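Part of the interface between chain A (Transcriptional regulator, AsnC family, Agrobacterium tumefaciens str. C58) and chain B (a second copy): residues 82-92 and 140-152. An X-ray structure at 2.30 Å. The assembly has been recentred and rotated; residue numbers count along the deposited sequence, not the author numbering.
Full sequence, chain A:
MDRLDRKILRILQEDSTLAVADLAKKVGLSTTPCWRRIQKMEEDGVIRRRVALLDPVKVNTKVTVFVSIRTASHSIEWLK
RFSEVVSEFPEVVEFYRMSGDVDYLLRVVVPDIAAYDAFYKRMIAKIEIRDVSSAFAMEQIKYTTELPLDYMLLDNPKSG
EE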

# COMPACT_ATOMS: atom_id res chain seq x y z
N PHE A 82 7.95 -23.57 -12.83
CA PHE A 82 7.63 -23.00 -11.54
C PHE A 82 6.29 -23.60 -11.01
O PHE A 82 6.19 -24.05 -9.87
CB PHE A 82 7.57 -21.47 -11.65
CG PHE A 82 6.87 -20.81 -10.51
CD1 PHE A 82 7.53 -20.54 -9.33
CD2 PHE A 82 5.52 -20.48 -10.61
CE1 PHE A 82 6.87 -19.94 -8.28
CE2 PHE A 82 4.86 -19.88 -9.56
CZ PHE A 82 5.52 -19.62 -8.38
N SER A 83 5.27 -23.63 -11.86
CA SER A 83 3.98 -24.09 -11.42
C SER A 83 3.92 -25.62 -11.25
O SER A 83 3.17 -26.09 -10.38
CB SER A 83 2.85 -23.53 -12.32
OG SER A 83 2.69 -24.25 -13.51
N GLU A 84 4.72 -26.37 -12.02
CA GLU A 84 4.88 -27.82 -11.78
C GLU A 84 5.56 -28.13 -10.42
O GLU A 84 5.15 -29.09 -9.73
CB GLU A 84 5.67 -28.51 -12.90
CG GLU A 84 4.86 -28.78 -14.17
N VAL A 85 6.57 -27.34 -10.01
CA VAL A 85 7.29 -27.65 -8.76
C VAL A 85 6.49 -27.19 -7.54
O VAL A 85 6.48 -27.87 -6.52
CB VAL A 85 8.77 -27.13 -8.68
CG1 VAL A 85 9.55 -27.43 -9.99
CG2 VAL A 85 8.82 -25.69 -8.31
N VAL A 86 5.81 -26.05 -7.63
CA VAL A 86 4.90 -25.66 -6.54
C VAL A 86 3.74 -26.68 -6.40
O VAL A 86 3.38 -27.06 -5.28
CB VAL A 86 4.39 -24.21 -6.66
CG1 VAL A 86 3.51 -23.88 -5.46
CG2 VAL A 86 5.60 -23.26 -6.73
N SER A 87 3.23 -27.16 -7.53
CA SER A 87 2.13 -28.15 -7.54
C SER A 87 2.48 -29.48 -6.89
O SER A 87 1.58 -30.15 -6.38
CB SER A 87 1.63 -28.42 -8.96
OG SER A 87 0.88 -27.32 -9.41
N GLU A 88 3.75 -29.85 -6.88
CA GLU A 88 4.12 -31.15 -6.32
C GLU A 88 3.98 -31.15 -4.78
O GLU A 88 3.84 -32.21 -4.20
CB GLU A 88 5.54 -31.60 -6.74
CG GLU A 88 5.67 -32.12 -8.21
CD GLU A 88 7.14 -32.06 -8.76
OE1 GLU A 88 8.09 -32.37 -8.00
OE2 GLU A 88 7.34 -31.68 -9.96
N PHE A 89 4.04 -29.98 -4.14
CA PHE A 89 4.03 -29.96 -2.68
C PHE A 89 2.66 -30.39 -2.22
O PHE A 89 1.64 -29.80 -2.64
CB PHE A 89 4.36 -28.58 -2.08
CG PHE A 89 5.80 -28.18 -2.23
CD1 PHE A 89 6.75 -28.58 -1.28
CD2 PHE A 89 6.22 -27.41 -3.30
CE1 PHE A 89 8.08 -28.23 -1.42
CE2 PHE A 89 7.56 -27.05 -3.46
CZ PHE A 89 8.50 -27.47 -2.52
N PRO A 90 2.62 -31.43 -1.37
CA PRO A 90 1.32 -31.90 -0.86
C PRO A 90 0.58 -30.88 0.03
O PRO A 90 -0.65 -30.90 0.09
CB PRO A 90 1.67 -33.17 -0.08
CG PRO A 90 3.16 -33.33 -0.14
CD PRO A 90 3.77 -32.20 -0.85
N GLU A 91 1.34 -29.98 0.67
CA GLU A 91 0.78 -28.92 1.45
C GLU A 91 0.14 -27.83 0.61
O GLU A 91 -0.61 -27.06 1.16
CB GLU A 91 1.81 -28.24 2.37
CG GLU A 91 2.47 -29.17 3.34
CD GLU A 91 3.73 -29.84 2.78
OE1 GLU A 91 4.02 -29.75 1.56
OE2 GLU A 91 4.43 -30.49 3.59
N VAL A 92 0.45 -27.72 -0.68
CA VAL A 92 -0.17 -26.68 -1.50
C VAL A 92 -1.47 -27.29 -2.03
O VAL A 92 -1.46 -28.14 -2.95
CB VAL A 92 0.73 -26.22 -2.66
CG1 VAL A 92 -0.01 -25.20 -3.56
CG2 VAL A 92 2.07 -25.72 -2.11
N GLN B 140 -6.81 -21.74 -12.52
CA GLN B 140 -6.65 -22.69 -11.43
C GLN B 140 -5.61 -23.75 -11.81
O GLN B 140 -5.91 -24.69 -12.56
CB GLN B 140 -7.98 -23.33 -11.12
CG GLN B 140 -8.04 -24.17 -9.86
CD GLN B 140 -9.46 -24.76 -9.70
OE1 GLN B 140 -9.85 -25.66 -10.47
NE2 GLN B 140 -10.22 -24.26 -8.71
N ILE B 141 -4.38 -23.58 -11.32
CA ILE B 141 -3.27 -24.49 -11.64
C ILE B 141 -3.40 -25.79 -10.87
O ILE B 141 -3.26 -26.85 -11.45
CB ILE B 141 -1.88 -23.89 -11.33
CG1 ILE B 141 -1.65 -22.63 -12.19
CG2 ILE B 141 -0.78 -24.96 -11.61
CD1 ILE B 141 -0.65 -21.68 -11.62
N LYS B 142 -3.72 -25.71 -9.58
CA LYS B 142 -3.99 -26.91 -8.77
C LYS B 142 -5.20 -26.66 -7.89
O LYS B 142 -5.32 -25.62 -7.27
CB LYS B 142 -2.77 -27.27 -7.88
CG LYS B 142 -2.93 -28.53 -7.05
CD LYS B 142 -1.74 -28.67 -6.11
CE LYS B 142 -1.62 -30.02 -5.44
NZ LYS B 142 -0.46 -30.04 -4.49
N TYR B 143 -6.08 -27.64 -7.80
CA TYR B 143 -7.10 -27.68 -6.77
C TYR B 143 -7.32 -29.12 -6.34
O TYR B 143 -7.84 -29.94 -7.08
CB TYR B 143 -8.42 -26.99 -7.19
CG TYR B 143 -9.57 -27.24 -6.23
CD1 TYR B 143 -9.83 -26.37 -5.18
CD2 TYR B 143 -10.39 -28.33 -6.37
CE1 TYR B 143 -10.89 -26.61 -4.29
CE2 TYR B 143 -11.44 -28.57 -5.51
CZ TYR B 143 -11.69 -27.71 -4.47
OH TYR B 143 -12.74 -27.98 -3.62
N THR B 144 -6.96 -29.40 -5.10
CA THR B 144 -7.14 -30.70 -4.53
C THR B 144 -7.83 -30.59 -3.18
O THR B 144 -7.67 -29.58 -2.46
CB THR B 144 -5.76 -31.43 -4.35
OG1 THR B 144 -6.02 -32.80 -4.03
CG2 THR B 144 -4.93 -30.80 -3.25
N THR B 145 -8.56 -31.65 -2.86
CA THR B 145 -9.23 -31.84 -1.56
C THR B 145 -8.43 -32.80 -0.66
O THR B 145 -8.79 -33.04 0.49
CB THR B 145 -10.67 -32.40 -1.83
OG1 THR B 145 -10.58 -33.71 -2.42
CG2 THR B 145 -11.43 -31.46 -2.78
N GLU B 146 -7.35 -33.35 -1.22
CA GLU B 146 -6.35 -34.16 -0.48
C GLU B 146 -5.53 -33.29 0.46
O GLU B 146 -4.85 -32.33 0.04
CB GLU B 146 -5.40 -34.87 -1.45
CG GLU B 146 -6.12 -35.88 -2.34
CD GLU B 146 -5.31 -36.33 -3.54
OE1 GLU B 146 -4.06 -36.27 -3.48
OE2 GLU B 146 -5.91 -36.76 -4.55
N LEU B 147 -5.59 -33.62 1.73
CA LEU B 147 -4.71 -33.04 2.73
C LEU B 147 -3.34 -33.74 2.72
O LEU B 147 -3.23 -34.91 2.37
CB LEU B 147 -5.37 -33.13 4.12
CG LEU B 147 -6.74 -32.40 4.25
CD1 LEU B 147 -7.35 -32.64 5.63
CD2 LEU B 147 -6.61 -30.87 3.93
N PRO B 148 -2.27 -33.01 3.11
CA PRO B 148 -0.97 -33.68 3.34
C PRO B 148 -1.07 -34.60 4.54
O PRO B 148 -1.67 -34.22 5.57
CB PRO B 148 -0.01 -32.50 3.61
CG PRO B 148 -0.89 -31.36 4.10
CD PRO B 148 -2.23 -31.55 3.39
N LEU B 149 -0.56 -35.83 4.41
CA LEU B 149 -0.75 -36.83 5.44
C LEU B 149 0.56 -37.10 6.20
O LEU B 149 0.58 -37.91 7.14
CB LEU B 149 -1.37 -38.11 4.84
CG LEU B 149 -2.75 -37.93 4.18
CD1 LEU B 149 -3.22 -39.22 3.52
CD2 LEU B 149 -3.77 -37.45 5.18
N ASP B 150 1.62 -36.37 5.83
CA ASP B 150 2.91 -36.46 6.48
C ASP B 150 2.90 -35.98 7.94
O ASP B 150 3.79 -36.31 8.68
CB ASP B 150 3.97 -35.69 5.65
N TYR B 151 1.88 -35.26 8.39
CA TYR B 151 1.87 -34.68 9.74
C TYR B 151 1.01 -35.46 10.75
O TYR B 151 0.98 -35.12 11.94
CB TYR B 151 1.33 -33.25 9.66
CG TYR B 151 2.13 -32.36 8.73
CD1 TYR B 151 3.38 -31.85 9.12
CD2 TYR B 151 1.67 -32.05 7.46
CE1 TYR B 151 4.13 -31.03 8.29
CE2 TYR B 151 2.42 -31.23 6.61
CZ TYR B 151 3.65 -30.71 7.05
OH TYR B 151 4.39 -29.90 6.23
N MSE B 152 0.28 -36.46 10.24
CA MSE B 152 -0.64 -37.27 11.04
C MSE B 152 0.03 -37.84 12.28
O MSE B 152 1.22 -38.25 12.24
CB MSE B 152 -1.16 -38.46 10.23
CG MSE B 152 -2.25 -38.15 9.33
SE MSE B 152 -2.86 -39.76 8.46
CE MSE B 152 -3.72 -40.62 9.98
O HOH W 1 -2.29 -32.50 -0.85

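The chain A helix runs beside the chain B strand 140-143 with their axes nearly parallel, 15° apart, and the contact, burying 476 Å² in all, continues into the loops that follow. S83(A) and S87(A), one turn apart, both direct CA-to-CB toward chain B. Their small side chains let I141(B) lie close: its CG2 is 4.0 Å from CB of S83(A) and 3.6 Å from OG of S87(A). The S87(A) hydroxyl is satisfied within its own stretch, with OG donating to O of S83(A) at 2.8 Å, so it can sit against a methyl group without an unmet polar demand.

Beyond S87(A) the main feature is K142(B). All four of its chi angles are t, and this extended chain carries the amine to backbone carbonyls of S87(A) and of the type I turn F89(A)-V92(A). NZ donates to O of S87(A) at 2.8 Å. The carbonyl O of F89(A) is also 2.8 Å from NZ of K142(B), but the angle is too poor for a hydrogen bond; that oxygen accepts from N of V92(A) at 3.1 Å, within the turn.

P90(A) packs on P148(B), CB to CB 4.1 Å, a compact apolar contact between two rings. Next to it, one water donates to O of P90(A) at 2.5 Å and to O of E146(B) at 2.7 Å, linking two carbonyls that could not bond to each other directly.

The E91(A) side chain starts sideways, but its end comes nearer to chain B. Its CG lies 4.1 Å from CG of P148(B), while OE2 accepts a hydrogen bond from OH of Y151(B) at 2.7 Å, giving the buried carboxylate a polar partner.

The walk closes at V92(A), whose O accepts from NZ of K142(B) at 2.6 Å. A long, positively charged side chain suits this cluster of backbone oxygens.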